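Side-chain contacts in ribonucleoside-diphosphate reductase subunit beta (Clostridium botulinum, PDB 6ZJK), which probably serves as the iron-carrying radical-generating subunit of a class I ribonucleotide reductase, the enzyme that makes deoxyribonucleotides from ribonucleotides: residues A[62-65]-A[66-70]; A[241-244]-A[245-249]; A[250-253]-A[254-258]. All coordinates share one frame; numbering follows the deposited sequence.

Contact 1: A[62-65]-A[66-70]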
loop_
_atom_site.group_PDB
_atom_site.type_symbol
_atom_site.label_atom_id
_atom_site.label_comp_id
_atom_site.label_asym_id
_atom_site.label_seq_id
_atom_site.Cartn_x
_atom_site.Cartn_y
_atom_site.Cartn_z
ATOM N N PHE A 62 9.537 -6.030 -12.063
ATOM C CA PHE A 62 9.614 -5.204 -10.896
ATOM C C PHE A 62 8.692 -5.761 -9.801
ATOM O O PHE A 62 9.052 -5.746 -8.673
ATOM C CB PHE A 62 9.295 -3.741 -11.163
ATOM C CG PHE A 62 10.346 -3.000 -11.946
ATOM C CD1 PHE A 62 11.359 -3.641 -12.566
ATOM C CD2 PHE A 62 10.268 -1.676 -12.079
ATOM C CE1 PHE A 62 12.294 -2.939 -13.280
ATOM C CE2 PHE A 62 11.168 -0.971 -12.778
ATOM C CZ PHE A 62 12.182 -1.598 -13.394
ATOM N N TYR A 63 7.522 -6.276 -10.165
ATOM C CA TYR A 63 6.598 -6.862 -9.230
ATOM C C TYR A 63 7.277 -8.009 -8.585
ATOM O O TYR A 63 7.321 -8.106 -7.416
ATOM C CB TYR A 63 5.334 -7.318 -9.939
ATOM C CG TYR A 63 4.321 -7.986 -9.082
ATOM C CD1 TYR A 63 4.349 -9.306 -8.874
ATOM C CD2 TYR A 63 3.334 -7.282 -8.515
ATOM C CE1 TYR A 63 3.409 -9.915 -8.110
ATOM C CE2 TYR A 63 2.406 -7.871 -7.742
ATOM C CZ TYR A 63 2.464 -9.187 -7.544
ATOM O OH TYR A 63 1.576 -9.763 -6.812
ATOM N N ARG A 64 7.872 -8.864 -9.356
ATOM C CA ARG A 64 8.498 -10.032 -8.824
ATOM C C ARG A 64 9.615 -9.748 -7.859
ATOM O O ARG A 64 9.668 -10.296 -6.809
ATOM C CB ARG A 64 8.947 -10.893 -9.973
ATOM C CG ARG A 64 9.584 -12.198 -9.652
ATOM C CD ARG A 64 9.914 -12.931 -10.932
ATOM N NE ARG A 64 8.843 -13.823 -11.329
ATOM C CZ ARG A 64 8.048 -13.655 -12.376
ATOM N NH1 ARG A 64 8.191 -12.643 -13.190
ATOM N NH2 ARG A 64 7.102 -14.540 -12.629
ATOM N N THR A 65 10.491 -8.854 -8.249
ATOM C CA THR A 65 11.634 -8.456 -7.481
ATOM C C THR A 65 11.241 -7.860 -6.138
ATOM O O THR A 65 11.773 -8.191 -5.148
ATOM C CB THR A 65 12.425 -7.419 -8.281
ATOM O OG1 THR A 65 13.022 -8.055 -9.379
ATOM C CG2 THR A 65 13.467 -6.842 -7.467
ATOM N N MET A 66 10.281 -6.977 -6.170
ATOM C CA MET A 66 9.821 -6.306 -4.998
ATOM C C MET A 66 9.275 -7.274 -3.981
ATOM O O MET A 66 9.599 -7.198 -2.851
ATOM C CB MET A 66 8.830 -5.242 -5.345
ATOM C CG MET A 66 9.449 -4.050 -5.973
ATOM S SD MET A 66 8.347 -2.832 -6.508
ATOM C CE MET A 66 8.393 -1.626 -5.245
ATOM N N LEU A 67 8.468 -8.211 -4.407
ATOM C CA LEU A 67 7.976 -9.192 -3.514
ATOM C C LEU A 67 9.032 -10.082 -2.939
ATOM O O LEU A 67 8.924 -10.442 -1.814
ATOM C CB LEU A 67 6.926 -10.035 -4.187
ATOM C CG LEU A 67 5.487 -9.756 -3.885
ATOM C CD1 LEU A 67 5.092 -8.353 -4.100
ATOM C CD2 LEU A 67 4.598 -10.653 -4.690
ATOM N N ASN A 68 10.022 -10.471 -3.711
ATOM C CA ASN A 68 11.093 -11.297 -3.200
ATOM C C ASN A 68 12.035 -10.575 -2.218
ATOM O O ASN A 68 12.841 -11.158 -1.612
ATOM C CB ASN A 68 11.918 -11.953 -4.291
ATOM C CG ASN A 68 11.154 -12.989 -5.080
ATOM O OD1 ASN A 68 10.920 -14.066 -4.681
ATOM N ND2 ASN A 68 10.714 -12.596 -6.195
ATOM N N ASN A 69 11.899 -9.286 -2.120
ATOM C CA ASN A 69 12.702 -8.502 -1.184
ATOM C C ASN A 69 12.043 -8.335 0.192
ATOM O O ASN A 69 12.547 -7.548 1.004
ATOM C CB ASN A 69 12.986 -7.109 -1.756
ATOM C CG ASN A 69 14.071 -7.113 -2.824
ATOM O OD1 ASN A 69 14.884 -8.040 -2.927
ATOM N ND2 ASN A 69 14.084 -6.060 -3.625
ATOM N N PHE A 70 10.914 -9.007 0.451
ATOM C CA PHE A 70 10.149 -8.797 1.691
ATOM C C PHE A 70 10.970 -9.156 2.935
ATOM O O PHE A 70 11.655 -10.182 2.981
ATOM C CB PHE A 70 8.843 -9.613 1.639
ATOM C CG PHE A 70 8.006 -9.561 2.914
ATOM C CD1 PHE A 70 7.176 -8.491 3.175
ATOM C CD2 PHE A 70 8.013 -10.616 3.816
ATOM C CE1 PHE A 70 6.395 -8.455 4.342
ATOM C CE2 PHE A 70 7.228 -10.591 4.974
ATOM C CZ PHE A 70 6.426 -9.507 5.239
#
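Tyr-63 and Leu-67 meet one turn apart near the end of helix 58-68. CD2 of Leu-67 lies 3.7 Å from CE1 of Tyr-63 and almost as near to the hydroxyl, while CD1 of the same leucine sits over one face of the ring. With CG of Tyr-63 anti to the backbone N (chi1 178°), the ring lies beside its own carbonyl carbon, on the side of the next turn, where Leu-67 meets it. On the exposed flank Asn-68 folds back along Arg-64, the two side chains side by side and pointing the same way. The amide ND2 of Asn-68 comes to 2.6 Å from Arg-64 O, but the bend at its hydrogen makes this a weak bond; the straighter one to that oxygen comes from Asn-68 N, at 3.1 Å. Met-66 passes close to the previous turn, its CG 3.2 Å from Phe-62 O, the oxygen to which Met-66 N donates its hydrogen bond.

The outer shell includes the second subunit. Gln-142 of that subunit is hydrogen-bonded to Tyr-63 OH, Ile-139 of the same chain packs on both Tyr-63 and Leu-67, and Glu-74 of that chain forms a salt bridge with Arg-64 NH2. The helix therefore presents an apolar pair whose polar tip is satisfied across the dimer interface, bordered by the intersubunit salt bridge of Arg-64, combining packing with directional bonds.

Contact 2: A[241-244]-A[245-249]. With FE (Fe (III) ion), chain G.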
loop_
_atom_site.group_PDB
_atom_site.type_symbol
_atom_site.label_atom_id
_atom_site.label_comp_id
_atom_site.label_asym_id
_atom_site.label_seq_id
_atom_site.Cartn_x
_atom_site.Cartn_y
_atom_site.Cartn_z
ATOM N N HIS A 241 12.989 1.411 -5.790
ATOM C CA HIS A 241 12.153 2.604 -5.886
ATOM C C HIS A 241 12.741 3.598 -6.876
ATOM O O HIS A 241 12.060 4.331 -7.488
ATOM C CB HIS A 241 11.936 3.303 -4.556
ATOM C CG HIS A 241 11.297 2.460 -3.493
ATOM N ND1 HIS A 241 10.934 2.970 -2.281
ATOM C CD2 HIS A 241 10.945 1.162 -3.472
ATOM C CE1 HIS A 241 10.415 2.015 -1.551
ATOM N NE2 HIS A 241 10.437 0.902 -2.238
ATOM N N LEU A 242 14.042 3.610 -6.962
ATOM C CA LEU A 242 14.772 4.449 -7.860
ATOM C C LEU A 242 14.488 4.040 -9.289
ATOM O O LEU A 242 14.091 4.806 -10.044
ATOM C CB LEU A 242 16.225 4.231 -7.589
ATOM C CG LEU A 242 17.149 5.374 -7.456
ATOM C CD1 LEU A 242 16.505 6.473 -6.694
ATOM C CD2 LEU A 242 18.403 4.888 -6.787
ATOM N N VAL A 243 14.697 2.797 -9.616
ATOM C CA VAL A 243 14.438 2.330 -10.935
ATOM C C VAL A 243 12.997 2.478 -11.341
ATOM O O VAL A 243 12.721 2.726 -12.450
ATOM C CB VAL A 243 14.856 0.923 -11.136
ATOM C CG1 VAL A 243 14.648 0.578 -12.569
ATOM C CG2 VAL A 243 16.302 0.770 -10.805
ATOM N N LEU A 244 12.081 2.334 -10.415
ATOM C CA LEU A 244 10.667 2.561 -10.721
ATOM C C LEU A 244 10.438 3.990 -11.196
ATOM O O LEU A 244 9.867 4.215 -12.272
ATOM C CB LEU A 244 9.791 2.238 -9.503
ATOM C CG LEU A 244 8.273 2.493 -9.552
ATOM C CD1 LEU A 244 7.642 1.763 -10.726
ATOM C CD2 LEU A 244 7.609 2.049 -8.271
ATOM N N PHE A 245 10.918 4.959 -10.434
ATOM C CA PHE A 245 10.768 6.353 -10.813
ATOM C C PHE A 245 11.565 6.713 -12.088
ATOM O O PHE A 245 11.144 7.474 -12.849
ATOM C CB PHE A 245 10.986 7.320 -9.649
ATOM C CG PHE A 245 9.742 7.561 -8.835
ATOM C CD1 PHE A 245 9.284 6.634 -8.002
ATOM C CD2 PHE A 245 9.018 8.690 -8.973
ATOM C CE1 PHE A 245 8.148 6.824 -7.305
ATOM C CE2 PHE A 245 7.869 8.883 -8.272
ATOM C CZ PHE A 245 7.442 7.950 -7.438
ATOM N N GLN A 246 12.702 6.114 -12.295
ATOM C CA GLN A 246 13.436 6.313 -13.550
ATOM C C GLN A 246 12.568 5.942 -14.759
ATOM O O GLN A 246 12.500 6.680 -15.751
ATOM C CB GLN A 246 14.731 5.487 -13.522
ATOM C CG GLN A 246 15.853 6.101 -12.649
ATOM C CD GLN A 246 17.072 5.184 -12.440
ATOM O OE1 GLN A 246 17.128 4.068 -12.979
ATOM N NE2 GLN A 246 18.073 5.674 -11.667
ATOM N N ASN A 247 11.896 4.794 -14.684
ATOM C CA ASN A 247 11.048 4.339 -15.781
ATOM C C ASN A 247 9.765 5.148 -15.903
ATOM O O ASN A 247 9.316 5.439 -17.019
ATOM C CB ASN A 247 10.732 2.867 -15.598
ATOM C CG ASN A 247 11.828 2.007 -16.126
ATOM O OD1 ASN A 247 11.811 1.659 -17.296
ATOM N ND2 ASN A 247 12.771 1.639 -15.289
ATOM N N ILE A 248 9.162 5.537 -14.781
ATOM C CA ILE A 248 7.971 6.375 -14.859
ATOM C C ILE A 248 8.296 7.681 -15.575
ATOM O O ILE A 248 7.546 8.124 -16.454
ATOM C CB ILE A 248 7.374 6.624 -13.455
ATOM C CG1 ILE A 248 6.755 5.342 -12.871
ATOM C CG2 ILE A 248 6.296 7.680 -13.526
ATOM C CD1 ILE A 248 6.166 5.535 -11.415
ATOM N N ILE A 249 9.420 8.285 -15.272
ATOM C CA ILE A 249 9.792 9.524 -15.908
ATOM C C ILE A 249 10.078 9.338 -17.407
ATOM O O ILE A 249 9.687 10.141 -18.212
ATOM C CB ILE A 249 11.011 10.151 -15.241
ATOM C CG1 ILE A 249 10.629 10.795 -13.926
ATOM C CG2 ILE A 249 11.590 11.227 -16.111
ATOM C CD1 ILE A 249 11.794 10.962 -12.996
HETATM FE FE FE G . 11.743 4.756 -0.911
HETATM O O HOH W 1 12.752 3.253 0.266
#
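The four-helix bundle that houses the di-iron centre of the ribonucleotide reductase small subunit receives one of its ligands, His-241, from helix 225-255, and one helical turn runs from this ligand to Phe-245. ND1 of His-241 binds the iron at 2.4 Å, and a water is a further ligand, 2.2 Å from the metal. Glu-137, Glu-204 and Glu-238 bind the same ion. In the second shell Gln-136 OE1 is hydrogen-bonded to NE2 of His-241, so the imidazole is held at both nitrogens and its rotation is fixed.

The backbone carbonyl of the ligand is engaged as well: Phe-245 N donates to His-241 O, which also lies at the edge of the Phe-245 ring, near its plane, 3.6 Å from CD1. Phe-245 packs against Ile-197 and Asn-200 of helix 190-220. A turn further on, Leu-244 and Ile-248 bring their CD1 methyls to 4.1 Å, the side chains passing at a slant. Gln-246 runs extended beyond CG and lays CG 3.4 Å from Leu-242 O; its NE2 goes on to bond Tyr-201 OH, tying this turn to helix 190-220.

On the flank facing helix 58-68, Asn-247 lies alongside Val-243, with CG anti to the carbonyl carbon (chi1 -83°), which turns the amide back toward the preceding turn. Val-243 O is thus gripped twice by one residue, from opposite faces of its carbonyl plane: by Asn-247 N, and by Asn-247 ND2 at 3.0 Å in a nearly straight bond (176°) that lies in the plane of the asparagine amide.

Contact 3: A[250-253]-A[254-258]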
loop_
_atom_site.group_PDB
_atom_site.type_symbol
_atom_site.label_atom_id
_atom_site.label_comp_id
_atom_site.label_asym_id
_atom_site.label_seq_id
_atom_site.Cartn_x
_atom_site.Cartn_y
_atom_site.Cartn_z
ATOM N N LYS A 250 10.724 8.245 -17.753
ATOM C CA LYS A 250 11.060 7.966 -19.144
ATOM C C LYS A 250 9.798 7.825 -20.002
ATOM O O LYS A 250 9.760 8.297 -21.147
ATOM C CB LYS A 250 11.898 6.681 -19.214
ATOM C CG LYS A 250 12.213 6.185 -20.632
ATOM C CD LYS A 250 13.205 5.009 -20.619
ATOM C CE LYS A 250 13.355 4.362 -22.030
ATOM N NZ LYS A 250 13.386 2.819 -22.123
ATOM N N GLU A 251 8.783 7.137 -19.473
ATOM C CA GLU A 251 7.547 6.969 -20.235
ATOM C C GLU A 251 6.758 8.272 -20.302
ATOM O O GLU A 251 6.194 8.604 -21.350
ATOM C CB GLU A 251 6.684 5.852 -19.641
ATOM C CG GLU A 251 7.338 4.467 -19.488
ATOM C CD GLU A 251 7.773 3.819 -20.806
ATOM O OE1 GLU A 251 7.506 4.383 -21.891
ATOM O OE2 GLU A 251 8.393 2.731 -20.751
ATOM N N LEU A 252 6.744 9.053 -19.217
ATOM C CA LEU A 252 6.037 10.333 -19.241
ATOM C C LEU A 252 6.620 11.276 -20.282
ATOM O O LEU A 252 5.878 12.034 -20.919
ATOM C CB LEU A 252 6.075 10.999 -17.867
ATOM C CG LEU A 252 5.145 10.421 -16.794
ATOM C CD1 LEU A 252 5.451 11.042 -15.425
ATOM C CD2 LEU A 252 3.685 10.631 -17.171
ATOM N N LYS A 253 7.954 11.289 -20.426
ATOM C CA LYS A 253 8.654 12.079 -21.432
ATOM C C LYS A 253 8.229 11.675 -22.840
ATOM O O LYS A 253 8.053 12.536 -23.708
ATOM C CB LYS A 253 10.169 11.932 -21.296
ATOM C CG LYS A 253 10.906 12.838 -22.276
ATOM C CD LYS A 253 12.372 13.068 -21.928
ATOM C CE LYS A 253 13.185 13.328 -23.207
ATOM N NZ LYS A 253 13.110 14.742 -23.661
ATOM N N ASN A 254 8.209 10.362 -23.064
ATOM C CA ASN A 254 7.907 9.859 -24.403
ATOM C C ASN A 254 6.472 10.178 -24.824
ATOM O O ASN A 254 6.230 10.527 -25.987
ATOM C CB ASN A 254 8.152 8.352 -24.468
ATOM C CG ASN A 254 7.826 7.774 -25.839
ATOM O OD1 ASN A 254 7.091 6.793 -25.967
ATOM N ND2 ASN A 254 8.370 8.392 -26.871
ATOM N N GLU A 255 5.516 10.114 -23.885
ATOM C CA GLU A 255 4.094 10.264 -24.188
ATOM C C GLU A 255 3.576 11.698 -24.025
ATOM O O GLU A 255 2.399 11.951 -24.317
ATOM C CB GLU A 255 3.263 9.323 -23.302
ATOM C CG GLU A 255 3.570 7.814 -23.452
ATOM C CD GLU A 255 2.916 6.962 -22.341
ATOM O OE1 GLU A 255 2.223 7.533 -21.471
ATOM O OE2 GLU A 255 3.095 5.718 -22.325
ATOM N N ASN A 256 4.402 12.626 -23.536
ATOM C CA ASN A 256 4.011 14.016 -23.255
ATOM C C ASN A 256 5.121 14.981 -23.679
ATOM O O ASN A 256 5.504 15.893 -22.938
ATOM C CB ASN A 256 3.701 14.216 -21.767
ATOM C CG ASN A 256 2.553 13.362 -21.282
ATOM O OD1 ASN A 256 1.390 13.729 -21.438
ATOM N ND2 ASN A 256 2.868 12.217 -20.689
ATOM N N SER A 257 5.627 14.810 -24.908
ATOM C CA SER A 257 6.827 15.537 -25.314
ATOM C C SER A 257 6.589 17.039 -25.399
ATOM O O SER A 257 7.520 17.822 -25.167
ATOM C CB SER A 257 7.342 15.001 -26.646
ATOM O OG SER A 257 6.435 15.283 -27.695
ATOM N N HIS A 258 5.353 17.468 -25.670
ATOM C CA HIS A 258 5.067 18.899 -25.726
ATOM C C HIS A 258 5.195 19.569 -24.360
ATOM O O HIS A 258 5.426 20.782 -24.306
ATOM C CB HIS A 258 3.669 19.142 -26.299
ATOM C CG HIS A 258 2.566 18.563 -25.467
ATOM N ND1 HIS A 258 2.245 17.219 -25.482
ATOM C CD2 HIS A 258 1.728 19.138 -24.571
ATOM C CE1 HIS A 258 1.251 16.997 -24.641
ATOM N NE2 HIS A 258 0.920 18.144 -24.074
#
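At the C-terminal end of helix 225-255 the last regular turns give way to a loop, and the closer side of this contact is where Asn-256 turns back on Leu-252. The two side chains run side by side in the same direction, with CD2 of Leu-252 3.9 Å from ND2 of Asn-256. On the main chain, Glu-255 N donates to Glu-251 O at 3.0 Å, while the Asn-256 amide supplies a side-chain donor to the carbonyl of Leu-252. Leu-252, the buried member of the group, also packs on Met-40 of the N-terminal part of the chain.

Two acids beside this core are held by partners beyond the segments. Glu-255 extends past the preceding turn, its CG 3.5 Å from Glu-251 O, and its OE1 takes a hydrogen bond from Met-40 N. Glu-251 has a different partner, Trp-58 NE1, which bonds its OE2. The carboxylate oxygens Glu-251 OE1 and Glu-255 OE2 stay 4.6 Å apart; such like charges would tend to raise the proton affinity of either group, an effect that the two N-H donors would probably offset. The looser, solvent side belongs to the exposed Lys-253 and Asn-254; the lysine is bent at its last torsion, and its NZ forms a salt bridge with Glu-265.

The Asn-256 bond is well directed: ND2 meets Leu-252 O at 3.0 Å, in the carbonyl plane and on a lone pair, with the oxygen only 4° out of the asparagine amide plane.

In the fold
From the N terminus, contact 1 comes first, near the end of helix 58-68; contacts 2 and 3 follow much later as consecutive segments of helix 225-255. All three are local and in series, so none closes a long loop and none nests in or crosses another. Contacts 1 and 2 nevertheless touch: CZ of Phe-62 packs 3.4 Å from CG1 of Val-243, joining helix 58-68 to helix 225-255, one of those that carry iron ligands. Contact 3 adjoins contact 2 in sequence, their centres 14 Å apart, and stays about 9 Å from contact 1 at the nearest atoms. Together they lead from the subunit interface past the metal site to the surface.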